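Local atomic coordinates of putative sulfurtransferase DsrE (Allochromatium vinosum, PDB entry 2HY5), a protein that probably acts as a sulfurtransferase and sulfur carrier, and could take part in oxidising intracellular sulfur in its cytoplasmic complex with DsrF and DsrH. Residues 40-45 with 81-87; 9-13 with 57-61. All coordinates share one frame; numbering follows the deposited sequence.

Contact 1 of 2, residues 40-45 with 81-87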
# COMPACT_ATOMS: atom_id res chain seq x y z
N TYR A 40 -1.36 5.74 -13.61
CA TYR A 40 -0.01 5.18 -13.56
C TYR A 40 0.07 4.11 -12.47
O TYR A 40 -0.82 4.02 -11.63
CB TYR A 40 1.00 6.30 -13.30
CG TYR A 40 2.43 5.92 -13.62
CD1 TYR A 40 2.74 5.20 -14.78
CD2 TYR A 40 3.48 6.30 -12.78
CE1 TYR A 40 4.05 4.87 -15.09
CE2 TYR A 40 4.80 5.98 -13.09
CZ TYR A 40 5.08 5.26 -14.25
OH TYR A 40 6.38 4.94 -14.57
N HIS A 41 1.15 3.32 -12.47
CA HIS A 41 1.31 2.24 -11.49
C HIS A 41 0.04 1.37 -11.56
O HIS A 41 -0.52 1.20 -12.64
CB HIS A 41 1.47 2.80 -10.07
CG HIS A 41 2.59 3.78 -9.91
ND1 HIS A 41 3.91 3.46 -10.16
CD2 HIS A 41 2.59 5.07 -9.48
CE1 HIS A 41 4.67 4.51 -9.89
NE2 HIS A 41 3.89 5.49 -9.47
N ASP A 42 -0.40 0.84 -10.43
CA ASP A 42 -1.61 0.02 -10.39
C ASP A 42 -2.84 0.83 -10.81
O ASP A 42 -3.92 0.28 -11.01
CB ASP A 42 -1.84 -0.54 -8.98
CG ASP A 42 -1.19 -1.90 -8.78
OD1 ASP A 42 -0.53 -2.39 -9.71
OD2 ASP A 42 -1.36 -2.47 -7.68
N GLY A 43 -2.66 2.14 -10.95
CA GLY A 43 -3.75 2.99 -11.38
C GLY A 43 -4.30 2.58 -12.73
O GLY A 43 -5.47 2.81 -13.03
N VAL A 44 -3.46 1.96 -13.56
CA VAL A 44 -3.92 1.54 -14.88
C VAL A 44 -5.09 0.55 -14.79
O VAL A 44 -5.86 0.41 -15.75
CB VAL A 44 -2.77 0.89 -15.70
CG1 VAL A 44 -1.64 1.90 -15.88
CG2 VAL A 44 -2.27 -0.37 -15.01
N ASN A 45 -5.24 -0.12 -13.65
CA ASN A 45 -6.30 -1.09 -13.48
C ASN A 45 -7.70 -0.47 -13.38
O ASN A 45 -8.70 -1.19 -13.30
CB ASN A 45 -6.01 -1.98 -12.26
CG ASN A 45 -4.81 -2.90 -12.49
OD1 ASN A 45 -4.17 -3.36 -11.54
ND2 ASN A 45 -4.51 -3.19 -13.76
N ALA A 81 3.18 0.72 -17.76
CA ALA A 81 2.53 0.18 -16.57
C ALA A 81 1.42 -0.80 -16.96
O ALA A 81 1.17 -1.78 -16.27
CB ALA A 81 1.96 1.32 -15.72
N ALA A 82 0.75 -0.53 -18.08
CA ALA A 82 -0.32 -1.40 -18.55
C ALA A 82 0.21 -2.76 -19.03
O ALA A 82 -0.39 -3.80 -18.78
CB ALA A 82 -1.09 -0.73 -19.68
N GLN A 83 1.35 -2.74 -19.72
CA GLN A 83 1.95 -3.98 -20.21
C GLN A 83 2.39 -4.87 -19.07
O GLN A 83 2.29 -6.09 -19.14
CB GLN A 83 3.15 -3.66 -21.11
CG GLN A 83 2.77 -3.04 -22.44
CD GLN A 83 3.97 -2.62 -23.26
OE1 GLN A 83 3.84 -2.27 -24.43
NE2 GLN A 83 5.14 -2.65 -22.64
N ARG A 84 2.88 -4.25 -18.01
CA ARG A 84 3.34 -4.99 -16.85
C ARG A 84 2.17 -5.63 -16.10
O ARG A 84 2.29 -6.73 -15.56
CB ARG A 84 4.09 -4.04 -15.91
CG ARG A 84 5.18 -4.67 -15.07
CD ARG A 84 5.89 -3.58 -14.29
NE ARG A 84 6.15 -2.41 -15.13
CZ ARG A 84 7.33 -2.09 -15.64
NH1 ARG A 84 8.39 -2.84 -15.40
NH2 ARG A 84 7.45 -1.01 -16.40
N ARG A 85 1.03 -4.95 -16.10
CA ARG A 85 -0.13 -5.42 -15.36
C ARG A 85 -1.26 -6.12 -16.10
O ARG A 85 -2.15 -6.70 -15.47
CB ARG A 85 -0.67 -4.25 -14.54
CG ARG A 85 0.39 -3.68 -13.59
CD ARG A 85 -0.09 -2.43 -12.90
NE ARG A 85 0.83 -1.97 -11.86
CZ ARG A 85 2.01 -1.40 -12.09
NH1 ARG A 85 2.44 -1.21 -13.33
NH2 ARG A 85 2.75 -0.98 -11.07
N GLY A 86 -1.25 -6.06 -17.43
CA GLY A 86 -2.29 -6.74 -18.17
C GLY A 86 -3.45 -5.91 -18.69
O GLY A 86 -4.56 -6.43 -18.79
N ILE A 87 -3.23 -4.64 -18.99
CA ILE A 87 -4.29 -3.81 -19.55
C ILE A 87 -3.95 -3.78 -21.04
O ILE A 87 -2.87 -3.34 -21.43
CB ILE A 87 -4.28 -2.37 -18.97
CG1 ILE A 87 -4.67 -2.41 -17.49
CG2 ILE A 87 -5.27 -1.50 -19.74
CD1 ILE A 87 -6.09 -2.92 -17.22
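The C-terminal end of a parallel alpha/beta sheet brings Asp-42 and Val-44, in the loop after strand 33-39, against Arg-85 and Ala-81 of helix 79-85. A salt bridge is the polar core: Arg-85 NE gives its hydrogen to Asp-42 OD1 at 2.6 Å, with an N-H...O angle of 154°. OD1 lies in the guanidinium plane and uses its anti lone pair, while the carboxylate stands nearly perpendicular to that plane (89°); across these segments the salt bridge runs through NE. At another edge position NH1 turns back to its own helix and donates to Ala-81 O at 3.3 Å; the backbone N of Arg-85 reaches the same oxygen from the opposite face of its carbonyl plane. One face of the guanidinium is covered by the peptide between His-41 and Asp-42, His-41 C lying 3.4 Å from Arg-85 CZ. Both loop and helix follow neighbouring strands, 33-39 and 75-78, at their C-terminal ends, where alpha/beta folds commonly carry their active sites; Tyr-40 packs on Cys-78, by similarity the persulfide-carrying cysteine. NH2 of Arg-85 is taken up by other chains: it forms a salt bridge with Glu-24 of a DsrF chain, which also accepts from His-41 ND1. Beside the ion pair the packing is largely apolar. Val-44 splits its methyls, CG1 meeting Ala-81 CB at 3.6 Å and CG2 lying across the aliphatic arm of Arg-85, 3.7 Å from CD. With CG1 anti to the carbonyl carbon (chi1 -60°), both branches point at the helix. Past Gly-86, the first residue to leave helical geometry and one with positive phi, Ile-87 places CG1 3.5 Å from Val-44 O, and its CD1 meets Asn-45 ND2 at 3.8 Å.

Contact 2 of 2, residues 9-13 with 57-61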
# COMPACT_ATOMS: atom_id res chain seq x y z
N GLU A 9 -3.16 4.18 -7.89
CA GLU A 9 -3.60 2.91 -7.33
C GLU A 9 -4.78 2.30 -8.03
O GLU A 9 -5.58 3.00 -8.65
CB GLU A 9 -3.93 3.10 -5.85
CG GLU A 9 -2.83 3.76 -5.05
CD GLU A 9 -1.51 3.02 -5.15
OE1 GLU A 9 -1.53 1.78 -5.25
OE2 GLU A 9 -0.45 3.69 -5.10
N GLY A 10 -4.90 0.99 -7.90
CA GLY A 10 -6.00 0.27 -8.52
C GLY A 10 -7.33 0.54 -7.84
O GLY A 10 -7.37 1.02 -6.70
N PRO A 11 -8.44 0.25 -8.53
CA PRO A 11 -9.78 0.47 -7.99
C PRO A 11 -10.08 -0.44 -6.79
O PRO A 11 -9.63 -1.58 -6.73
CB PRO A 11 -10.68 0.17 -9.19
CG PRO A 11 -9.91 -0.90 -9.91
CD PRO A 11 -8.50 -0.39 -9.85
N TYR A 12 -10.84 0.11 -5.84
CA TYR A 12 -11.26 -0.59 -4.63
C TYR A 12 -10.19 -0.87 -3.59
O TYR A 12 -10.40 -0.62 -2.41
CB TYR A 12 -11.98 -1.91 -5.00
CG TYR A 12 -13.17 -1.70 -5.91
CD1 TYR A 12 -13.06 -1.95 -7.28
CD2 TYR A 12 -14.37 -1.19 -5.42
CE1 TYR A 12 -14.13 -1.69 -8.14
CE2 TYR A 12 -15.44 -0.92 -6.27
CZ TYR A 12 -15.31 -1.17 -7.63
OH TYR A 12 -16.35 -0.90 -8.49
N GLN A 13 -9.04 -1.39 -4.02
CA GLN A 13 -7.95 -1.70 -3.09
C GLN A 13 -7.57 -0.48 -2.25
O GLN A 13 -7.34 -0.59 -1.05
CB GLN A 13 -6.72 -2.19 -3.85
CG GLN A 13 -5.57 -2.66 -2.95
CD GLN A 13 -5.64 -4.14 -2.60
OE1 GLN A 13 -6.64 -4.81 -2.87
NE2 GLN A 13 -4.57 -4.65 -2.00
N ASP A 57 -23.06 -1.11 -4.56
CA ASP A 57 -21.96 -0.18 -4.31
C ASP A 57 -21.52 0.42 -5.65
O ASP A 57 -21.93 -0.05 -6.71
CB ASP A 57 -20.79 -0.90 -3.64
CG ASP A 57 -19.82 0.07 -2.97
OD1 ASP A 57 -18.86 -0.40 -2.32
OD2 ASP A 57 -20.01 1.30 -3.10
N ARG A 58 -20.70 1.46 -5.60
CA ARG A 58 -20.27 2.12 -6.82
C ARG A 58 -19.44 1.26 -7.77
O ARG A 58 -18.69 0.38 -7.35
CB ARG A 58 -19.52 3.42 -6.49
CG ARG A 58 -18.02 3.28 -6.21
CD ARG A 58 -17.72 2.57 -4.91
NE ARG A 58 -16.30 2.64 -4.58
CZ ARG A 58 -15.70 1.88 -3.66
NH1 ARG A 58 -16.41 0.99 -2.98
NH2 ARG A 58 -14.41 2.02 -3.43
N HIS A 59 -19.61 1.54 -9.05
CA HIS A 59 -18.90 0.86 -10.13
C HIS A 59 -17.85 1.89 -10.56
O HIS A 59 -18.13 2.76 -11.37
CB HIS A 59 -19.86 0.55 -11.28
CG HIS A 59 -19.32 -0.42 -12.28
ND1 HIS A 59 -18.12 -0.23 -12.94
CD2 HIS A 59 -19.82 -1.59 -12.74
CE1 HIS A 59 -17.91 -1.24 -13.76
NE2 HIS A 59 -18.93 -2.08 -13.66
N ILE A 60 -16.66 1.79 -9.98
CA ILE A 60 -15.60 2.73 -10.27
C ILE A 60 -15.29 2.96 -11.75
O ILE A 60 -15.20 4.10 -12.20
CB ILE A 60 -14.31 2.33 -9.54
CG1 ILE A 60 -14.56 2.38 -8.03
CG2 ILE A 60 -13.18 3.26 -9.94
CD1 ILE A 60 -13.38 1.93 -7.18
N VAL A 61 -15.11 1.88 -12.51
CA VAL A 61 -14.78 2.04 -13.91
C VAL A 61 -15.89 2.73 -14.70
O VAL A 61 -15.62 3.69 -15.43
CB VAL A 61 -14.47 0.69 -14.57
CG1 VAL A 61 -14.08 0.90 -16.04
CG2 VAL A 61 -13.34 0.00 -13.81
O HOH W 1 -15.49 -1.02 -11.50
O HOH W 2 -12.98 0.14 -1.61
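Tyr-12 meets Arg-58 and Ile-60 through hydrogen bonds at its hydroxyl: OH donates to Arg-58 O at 2.9 Å, near the ring plane, and accepts from Ile-60 N at 3.1 Å with an N-H...O angle of 162°. Water 1, also at the ring edge, donates to the same oxygen and accepts from Val-61 N. One hydroxyl is thus held by three partners, two of them backbone groups. The apolar contact lies over the ring face. Ile-60 CD1 sits 3.5 Å from the centroid of the Tyr-12 ring and only 6° off its normal, a CH-pi contact by both measures, and the same methyl meets Pro-11 CB at 3.8 Å. The isoleucine chain runs extended beyond CB, which carries CD1 out to the ring centre. These bonds gather at the start of helix 60-71: His-59 occupies the N-cap position, and the amides of Ile-60 and Val-61 in the first turn are met by the tyrosine hydroxyl directly and by it through water 1. The partner loop, 9-13, runs from strand 2-7 to helix 16-29, so the contact joins two crossover connections of the sheet. The charged interactions centre on Arg-58. Its guanidinium lies beside the ring at 62°, Tyr-12 CD2 coming over one guanidinium face, 3.8 Å from Arg-58 CZ. NH1 forms a salt bridge with Asp-57 OD1 at 2.9 Å, meeting it from above the carboxylate plane, whereas NH2 pairs with Asp-18 of helix 16-29. A phenylalanine in place of Tyr-12 would probably leave Arg-58 O and Ile-60 N without their direct mate and take from water 1 the oxygen to which it donates. Water 2 accepts from Arg-58 NH2 and donates to Tyr-12 O at 2.8 Å, a second bridge between the two segments.

How the contacts relate
The centres of contacts 1 and 2 are about 14 Å apart, yet their loops touch: Asn-45 O lies 3.5 Å from Pro-11 CD, and Asp-42 CB 3.6 Å from Gly-10 N. Segments 9-13 and 40-45 both follow strands of the sheet, 2-7 and 33-39, which are neighbours in it. Contact 1 is the one beside the probable active site, the Tyr-40 side chain being about 3 Å from that of Cys-78 at nearest approach; contact 2 lies away from it. The subunit interface links them again, since Gln-13 of one DsrE copy hydrogen-bonds Arg-85 of the other, and Tyr-12 packs on Arg-84 across the same boundary.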